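PDB 2JD3: STBB protein, which probably serves as the ParR adaptor of a plasmid partition system, binding the parC DNA site and joining it to actin-like ParM filaments. Local coordinates for residues L39-N42 / A43-G47; S46-A49 / L50-L53; T76-S79 / Q80-W84. All coordinates share one frame; numbering follows the deposited sequence.

Contact 1 of 3, residues L39-N42 / A43-G47; sequences LFRN and AFISG
The guanidinium of Arg-41 carries the CD1 methyl of Ile-45 on one face, with Ile-45 CD1 3.6 Å above the plane of the Arg-41 guanidinium and displaced toward its rim. The ring of Phe-44 meets the backbone obliquely near the oxygen of Phe-40, while the Phe-40 ring has Leu-39 CD1 in its plane, at the edge. All of this sits along helix 33-53, the second helix of the ribbon-helix-helix fold, where two chains intertwine through their strands and helices. Phe-40 meets Phe-44 of the second subunit edge-to-face, and Phe-44 likewise meets Phe-40 of that subunit; the Phe-44 ring also meets Tyr-10 of its own chain. Arg-41 and Ile-45, one turn apart, run side by side. With CG opposite the backbone N (chi1 170°) and the chain straight out to NE, the arginine lays its length along the isoleucine: Arg-41 CG and Ile-45 CD1 are 3.7 Å apart, and Arg-41 CZ is again 3.7 Å from Ile-45 CD1. Its charged end goes on to a salt bridge with Asp-21 of the second subunit, which would help fix the rotation of the guanidinium over that methyl. Along the backbone the helical bonds are regular, with Ile-45 N bonding to Arg-41 O at 2.8 Å. One carbonyl is gripped twice. Asn-42 O takes the amide Ser-46 N at 3.0 Å and also the side-chain hydroxyl, because a chi1 of 53° swings that hydroxyl back toward the preceding turn, setting Ser-46 OG 2.6 Å from Asn-42 O.

Contact 2 of 3, residues S46-A49 / L50-L53; sequences SGMA and LHQL
Ser-46 O receives the amide of Leu-50 in a sound helical bond: Leu-50 N lies 3.0 Å from Ser-46 O, with an angle of 159° at the hydrogen. A turn later the pattern slackens. Ala-49 O is approached by two amides, Leu-53 N at 3.3 Å and Gln-52 N, and both bonds are weak, as the last turn of helix 33-53 comes to its end. This is the C-terminal part of the second helix of the ribbon-helix-helix fold, and its sides meet different neighbours: Leu-50 packs on Leu-57 and Leu-61 of helix 56-64, and His-51 also touches Pro-58 of that helix, whereas Met-48 reaches Thr-24 of the second subunit. Met-48 and His-51 lie alongside each other. Bends at chi2 and chi3 carry the methyl over toward His-51, bringing Met-48 CE to 3.7 Å from His-51 CD2; the sulfur approaches obliquely, Met-48 SD being 5.3 Å from the centroid of the His-51 ring. Gln-52 lays its CG against Met-48 O and then runs out extended, NE2 donating to Gln-23 OE1 of the second subunit. With an alanine in place of Gln-52, that Gln-23 oxygen would probably be left without its donor, and Met-48 O would lose the CG lying against it.

Contact 3 of 3, residues T76-S79 / Q80-W84; sequences TLLS and QTTGW
Ser-79, Gln-80 and Leu-78 carry most of this turn. Ser-79 and Gln-80 share a single acceptor, the carbonyl oxygen of Thr-76. Gln-80 N reaches Thr-76 O at 2.9 Å in a nearly straight bond, 173° at the hydrogen, coming in close to the line of the C=O bond. The serine hydroxyl comes from well off that line: at chi1 58° it folds back over its own helix, so that Ser-79 OG sits 2.9 Å from Thr-76 O. Gln-80 CG, beside its own backbone N, is 4.4 Å from Thr-76 CG2 along the exposed side of the helix; the chain then bends at chi2. Helix 71-82 follows the ribbon-helix-helix part of the chain and packs on helix 56-64, Leu-77 touching Leu-60 and Leu-61 there and Thr-81 touching Leu-57. It frays into a weakly bonded last turn and ends in a glycine C-cap. Gly-83 N donates to Ser-79 O at 2.9 Å, the sound bond at this end, while a longer, weak one comes from Thr-82 N. Gly-83 is the first residue to leave helical angles, with positive phi; a side chain at this position would run into the carbonyl oxygen before it, so glycine suits this helix stop. The chain then turns off into Trp-84, whose NE1 bonds to Asp-72 of the second subunit. On another side of the helix, Leu-78 and Thr-82 lie next to each other, and both pack on Ala-71 of the second subunit.

Contacts 1 and 2 follow one another on helix 33-53 and share Ser-46 and Gly-47, whereas contact 3 lies on helix 71-82, on the opposite side of the chain's centre from contact 1. The first two are mostly buried: contact 1 sets aromatic rings and a charged arginine against the second subunit, while contact 2 gives that subunit a glutamine amide and also packs on helix 56-64 of its own chain. Contact 3 is only partly buried and relies on backbone capping and small hydroxyls. Contacts 2 and 3 meet where Leu-53 CD2 packs 4.1 Å from Leu-78 CD2, joining two helix ends; contacts 1 and 3 do not touch. All three reach the second subunit.

Contact 1 of 3, residues L39-N42 / A43-G47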
loop_
_atom_site.group_PDB
_atom_site.type_symbol
_atom_site.label_atom_id
_atom_site.label_comp_id
_atom_site.label_asym_id
_atom_site.label_seq_id
_atom_site.Cartn_x
_atom_site.Cartn_y
_atom_site.Cartn_z
ATOM N N LEU A 39 7.622 -6.285 -9.538
ATOM C CA LEU A 39 7.613 -5.478 -8.325
ATOM C C LEU A 39 6.647 -4.299 -8.506
ATOM O O LEU A 39 5.898 -3.955 -7.592
ATOM C CB LEU A 39 9.045 -5.006 -8.028
ATOM C CG LEU A 39 9.428 -4.138 -6.824
ATOM C CD1 LEU A 39 9.202 -2.691 -7.188
ATOM C CD2 LEU A 39 8.659 -4.545 -5.572
ATOM N N PHE A 40 6.647 -3.706 -9.696
ATOM C CA PHE A 40 5.764 -2.584 -9.999
ATOM C C PHE A 40 4.288 -2.974 -9.942
ATOM O O PHE A 40 3.459 -2.226 -9.435
ATOM C CB PHE A 40 6.079 -2.024 -11.387
ATOM C CG PHE A 40 7.408 -1.327 -11.482
ATOM C CD1 PHE A 40 8.309 -1.347 -10.415
ATOM C CD2 PHE A 40 7.767 -0.659 -12.641
ATOM C CE1 PHE A 40 9.552 -0.709 -10.511
ATOM C CE2 PHE A 40 9.000 -0.021 -12.745
ATOM C CZ PHE A 40 9.894 -0.046 -11.678
ATOM N N ARG A 41 3.957 -4.145 -10.470
ATOM C CA ARG A 41 2.571 -4.602 -10.472
ATOM C C ARG A 41 2.051 -4.797 -9.047
ATOM O O ARG A 41 0.944 -4.355 -8.715
ATOM C CB ARG A 41 2.456 -5.906 -11.267
ATOM C CG ARG A 41 1.116 -6.586 -11.145
ATOM C CD ARG A 41 1.014 -7.808 -12.044
ATOM N NE ARG A 41 -0.112 -8.657 -11.666
ATOM C CZ ARG A 41 -0.120 -9.453 -10.597
ATOM N NH1 ARG A 41 0.940 -9.515 -9.801
ATOM N NH2 ARG A 41 -1.192 -10.182 -10.311
ATOM N N ASN A 42 2.851 -5.455 -8.209
ATOM C CA ASN A 42 2.478 -5.699 -6.820
ATOM C C ASN A 42 2.345 -4.395 -6.033
ATOM O O ASN A 42 1.383 -4.197 -5.284
ATOM C CB ASN A 42 3.514 -6.604 -6.159
ATOM C CG ASN A 42 3.320 -8.065 -6.514
ATOM O OD1 ASN A 42 4.289 -8.808 -6.655
ATOM N ND2 ASN A 42 2.066 -8.490 -6.643
ATOM N N ALA A 43 3.309 -3.502 -6.212
ATOM C CA ALA A 43 3.280 -2.229 -5.522
ATOM C C ALA A 43 2.061 -1.437 -5.973
ATOM O O ALA A 43 1.413 -0.766 -5.172
ATOM C CB ALA A 43 4.545 -1.458 -5.809
ATOM N N PHE A 44 1.746 -1.520 -7.260
ATOM C CA PHE A 44 0.597 -0.813 -7.816
ATOM C C PHE A 44 -0.720 -1.400 -7.278
ATOM O O PHE A 44 -1.523 -0.682 -6.676
ATOM C CB PHE A 44 0.629 -0.910 -9.343
ATOM C CG PHE A 44 -0.386 -0.046 -10.037
ATOM C CD1 PHE A 44 -0.264 1.341 -10.023
ATOM C CD2 PHE A 44 -1.444 -0.617 -10.736
ATOM C CE1 PHE A 44 -1.179 2.151 -10.701
ATOM C CE2 PHE A 44 -2.366 0.178 -11.418
ATOM C CZ PHE A 44 -2.232 1.567 -11.401
ATOM N N ILE A 45 -0.928 -2.704 -7.485
ATOM C CA ILE A 45 -2.147 -3.371 -7.030
ATOM C C ILE A 45 -2.429 -3.156 -5.539
ATOM O O ILE A 45 -3.547 -2.804 -5.155
ATOM C CB ILE A 45 -2.118 -4.896 -7.332
ATOM C CG1 ILE A 45 -2.131 -5.124 -8.847
ATOM C CG2 ILE A 45 -3.332 -5.574 -6.710
ATOM C CD1 ILE A 45 -2.070 -6.576 -9.279
ATOM N N SER A 46 -1.418 -3.357 -4.698
ATOM C CA SER A 46 -1.611 -3.165 -3.268
ATOM C C SER A 46 -1.850 -1.688 -2.952
ATOM O O SER A 46 -2.536 -1.354 -1.983
ATOM C CB SER A 46 -0.403 -3.692 -2.497
ATOM O OG SER A 46 0.771 -3.124 -3.018
ATOM N N GLY A 47 -1.281 -0.808 -3.768
ATOM C CA GLY A 47 -1.482 0.617 -3.568
ATOM C C GLY A 47 -2.953 0.925 -3.801
ATOM O O GLY A 47 -3.596 1.632 -3.031
#

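Contact 2 of 3, residues S46-A49 / L50-L53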
loop_
_atom_site.group_PDB
_atom_site.type_symbol
_atom_site.label_atom_id
_atom_site.label_comp_id
_atom_site.label_asym_id
_atom_site.label_seq_id
_atom_site.Cartn_x
_atom_site.Cartn_y
_atom_site.Cartn_z
ATOM N N SER A 46 -1.418 -3.357 -4.698
ATOM C CA SER A 46 -1.611 -3.165 -3.268
ATOM C C SER A 46 -1.850 -1.688 -2.952
ATOM O O SER A 46 -2.536 -1.354 -1.983
ATOM C CB SER A 46 -0.403 -3.692 -2.497
ATOM O OG SER A 46 0.771 -3.124 -3.018
ATOM N N GLY A 47 -1.281 -0.808 -3.768
ATOM C CA GLY A 47 -1.482 0.617 -3.568
ATOM C C GLY A 47 -2.953 0.925 -3.801
ATOM O O GLY A 47 -3.596 1.632 -3.031
ATOM N N MET A 48 -3.492 0.373 -4.877
ATOM C CA MET A 48 -4.890 0.560 -5.200
ATOM C C MET A 48 -5.758 -0.194 -4.200
ATOM O O MET A 48 -6.912 0.164 -3.993
ATOM C CB MET A 48 -5.191 0.043 -6.609
ATOM C CG MET A 48 -4.591 0.852 -7.720
ATOM S SD MET A 48 -5.174 2.532 -7.603
ATOM C CE MET A 48 -6.971 2.333 -7.720
ATOM N N ALA A 49 -5.228 -1.257 -3.598
ATOM C CA ALA A 49 -6.022 -2.012 -2.628
ATOM C C ALA A 49 -6.291 -1.059 -1.457
ATOM O O ALA A 49 -7.415 -0.972 -0.941
ATOM C CB ALA A 49 -5.260 -3.266 -2.156
ATOM N N LEU A 50 -5.243 -0.342 -1.056
ATOM C CA LEU A 50 -5.340 0.636 0.010
ATOM C C LEU A 50 -6.373 1.699 -0.384
ATOM O O LEU A 50 -7.180 2.108 0.439
ATOM C CB LEU A 50 -3.968 1.271 0.244
ATOM C CG LEU A 50 -3.193 0.853 1.499
ATOM C CD1 LEU A 50 -3.461 -0.599 1.829
ATOM C CD2 LEU A 50 -1.701 1.102 1.290
ATOM N N HIS A 51 -6.349 2.128 -1.644
ATOM C CA HIS A 51 -7.291 3.127 -2.154
ATOM C C HIS A 51 -8.744 2.706 -1.943
ATOM O O HIS A 51 -9.595 3.530 -1.594
ATOM C CB HIS A 51 -7.071 3.366 -3.657
ATOM C CG HIS A 51 -8.174 4.143 -4.316
ATOM N ND1 HIS A 51 -8.322 5.508 -4.169
ATOM C CD2 HIS A 51 -9.209 3.738 -5.094
ATOM C CE1 HIS A 51 -9.397 5.909 -4.827
ATOM N NE2 HIS A 51 -9.954 4.855 -5.396
ATOM N N GLN A 52 -9.020 1.424 -2.171
ATOM C CA GLN A 52 -10.370 0.877 -2.034
ATOM C C GLN A 52 -10.839 0.856 -0.584
ATOM O O GLN A 52 -12.038 0.883 -0.309
ATOM C CB GLN A 52 -10.426 -0.539 -2.619
ATOM C CG GLN A 52 -9.812 -0.658 -4.007
ATOM C CD GLN A 52 -9.887 -2.068 -4.573
ATOM O OE1 GLN A 52 -9.125 -2.430 -5.479
ATOM N NE2 GLN A 52 -10.811 -2.872 -4.048
ATOM N N LEU A 53 -9.889 0.802 0.338
ATOM C CA LEU A 53 -10.199 0.786 1.755
ATOM C C LEU A 53 -10.676 2.177 2.148
ATOM O O LEU A 53 -11.564 2.340 2.982
ATOM C CB LEU A 53 -8.945 0.424 2.539
ATOM C CG LEU A 53 -8.968 -0.870 3.341
ATOM C CD1 LEU A 53 -9.717 -1.952 2.586
ATOM C CD2 LEU A 53 -7.533 -1.284 3.629
#

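Contact 3 of 3, residues T76-S79 / Q80-W84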
loop_
_atom_site.group_PDB
_atom_site.type_symbol
_atom_site.label_atom_id
_atom_site.label_comp_id
_atom_site.label_asym_id
_atom_site.label_seq_id
_atom_site.Cartn_x
_atom_site.Cartn_y
_atom_site.Cartn_z
ATOM N N THR A 76 -1.679 3.103 12.100
ATOM C CA THR A 76 -2.269 4.343 12.583
ATOM C C THR A 76 -3.110 5.032 11.512
ATOM O O THR A 76 -4.302 5.282 11.711
ATOM C CB THR A 76 -1.182 5.294 13.062
ATOM O OG1 THR A 76 -0.479 4.684 14.154
ATOM C CG2 THR A 76 -1.791 6.616 13.508
ATOM N N LEU A 77 -2.496 5.346 10.378
ATOM C CA LEU A 77 -3.228 5.978 9.290
ATOM C C LEU A 77 -4.447 5.118 8.955
ATOM O O LEU A 77 -5.519 5.619 8.623
ATOM C CB LEU A 77 -2.322 6.105 8.071
ATOM C CG LEU A 77 -1.531 7.402 7.910
ATOM C CD1 LEU A 77 -1.255 8.048 9.244
ATOM C CD2 LEU A 77 -0.245 7.100 7.187
ATOM N N LEU A 78 -4.271 3.809 9.064
ATOM C CA LEU A 78 -5.333 2.862 8.777
ATOM C C LEU A 78 -6.551 3.047 9.675
ATOM O O LEU A 78 -7.695 2.995 9.217
ATOM C CB LEU A 78 -4.799 1.450 8.955
ATOM C CG LEU A 78 -4.803 0.585 7.712
ATOM C CD1 LEU A 78 -4.217 -0.758 8.079
ATOM C CD2 LEU A 78 -6.217 0.437 7.168
ATOM N N SER A 79 -6.305 3.243 10.967
ATOM C CA SER A 79 -7.406 3.395 11.906
ATOM C C SER A 79 -8.011 4.786 11.838
ATOM O O SER A 79 -9.230 4.942 11.927
ATOM C CB SER A 79 -6.937 3.090 13.327
ATOM O OG SER A 79 -5.880 3.941 13.679
ATOM N N GLN A 80 -7.159 5.794 11.674
ATOM C CA GLN A 80 -7.632 7.169 11.585
ATOM C C GLN A 80 -8.441 7.347 10.318
ATOM O O GLN A 80 -9.147 8.323 10.153
ATOM C CB GLN A 80 -6.451 8.141 11.552
ATOM C CG GLN A 80 -5.811 8.393 12.900
ATOM C CD GLN A 80 -6.743 9.120 13.853
ATOM O OE1 GLN A 80 -6.427 9.301 15.029
ATOM N NE2 GLN A 80 -7.899 9.549 13.346
ATOM N N THR A 81 -8.368 6.366 9.440
ATOM C CA THR A 81 -9.023 6.467 8.158
ATOM C C THR A 81 -10.036 5.361 7.868
ATOM O O THR A 81 -10.767 5.424 6.888
ATOM C CB THR A 81 -7.934 6.452 7.087
ATOM O OG1 THR A 81 -8.346 7.228 5.968
ATOM C CG2 THR A 81 -7.649 5.034 6.647
ATOM N N THR A 82 -10.085 4.354 8.725
ATOM C CA THR A 82 -10.971 3.218 8.519
ATOM C C THR A 82 -11.823 2.912 9.738
ATOM O O THR A 82 -12.943 2.418 9.621
ATOM C CB THR A 82 -10.133 1.978 8.165
ATOM O OG1 THR A 82 -10.065 1.846 6.744
ATOM C CG2 THR A 82 -10.716 0.730 8.774
ATOM N N GLY A 83 -11.270 3.205 10.908
ATOM C CA GLY A 83 -11.972 2.950 12.144
ATOM C C GLY A 83 -11.394 1.731 12.824
ATOM O O GLY A 83 -11.811 1.383 13.926
ATOM N N TRP A 84 -10.426 1.088 12.176
ATOM C CA TRP A 84 -9.806 -0.112 12.726
ATOM C C TRP A 84 -9.180 0.117 14.098
ATOM O O TRP A 84 -8.500 1.113 14.332
ATOM C CB TRP A 84 -8.731 -0.654 11.780
ATOM C CG TRP A 84 -8.199 -1.991 12.218
ATOM C CD1 TRP A 84 -8.717 -3.217 11.913
ATOM C CD2 TRP A 84 -7.123 -2.230 13.135
ATOM N NE1 TRP A 84 -8.036 -4.203 12.591
ATOM C CE2 TRP A 84 -7.055 -3.623 13.348
ATOM C CE3 TRP A 84 -6.215 -1.402 13.803
ATOM C CZ2 TRP A 84 -6.118 -4.204 14.200
ATOM C CZ3 TRP A 84 -5.278 -1.986 14.654
ATOM C CH2 TRP A 84 -5.240 -3.373 14.843
#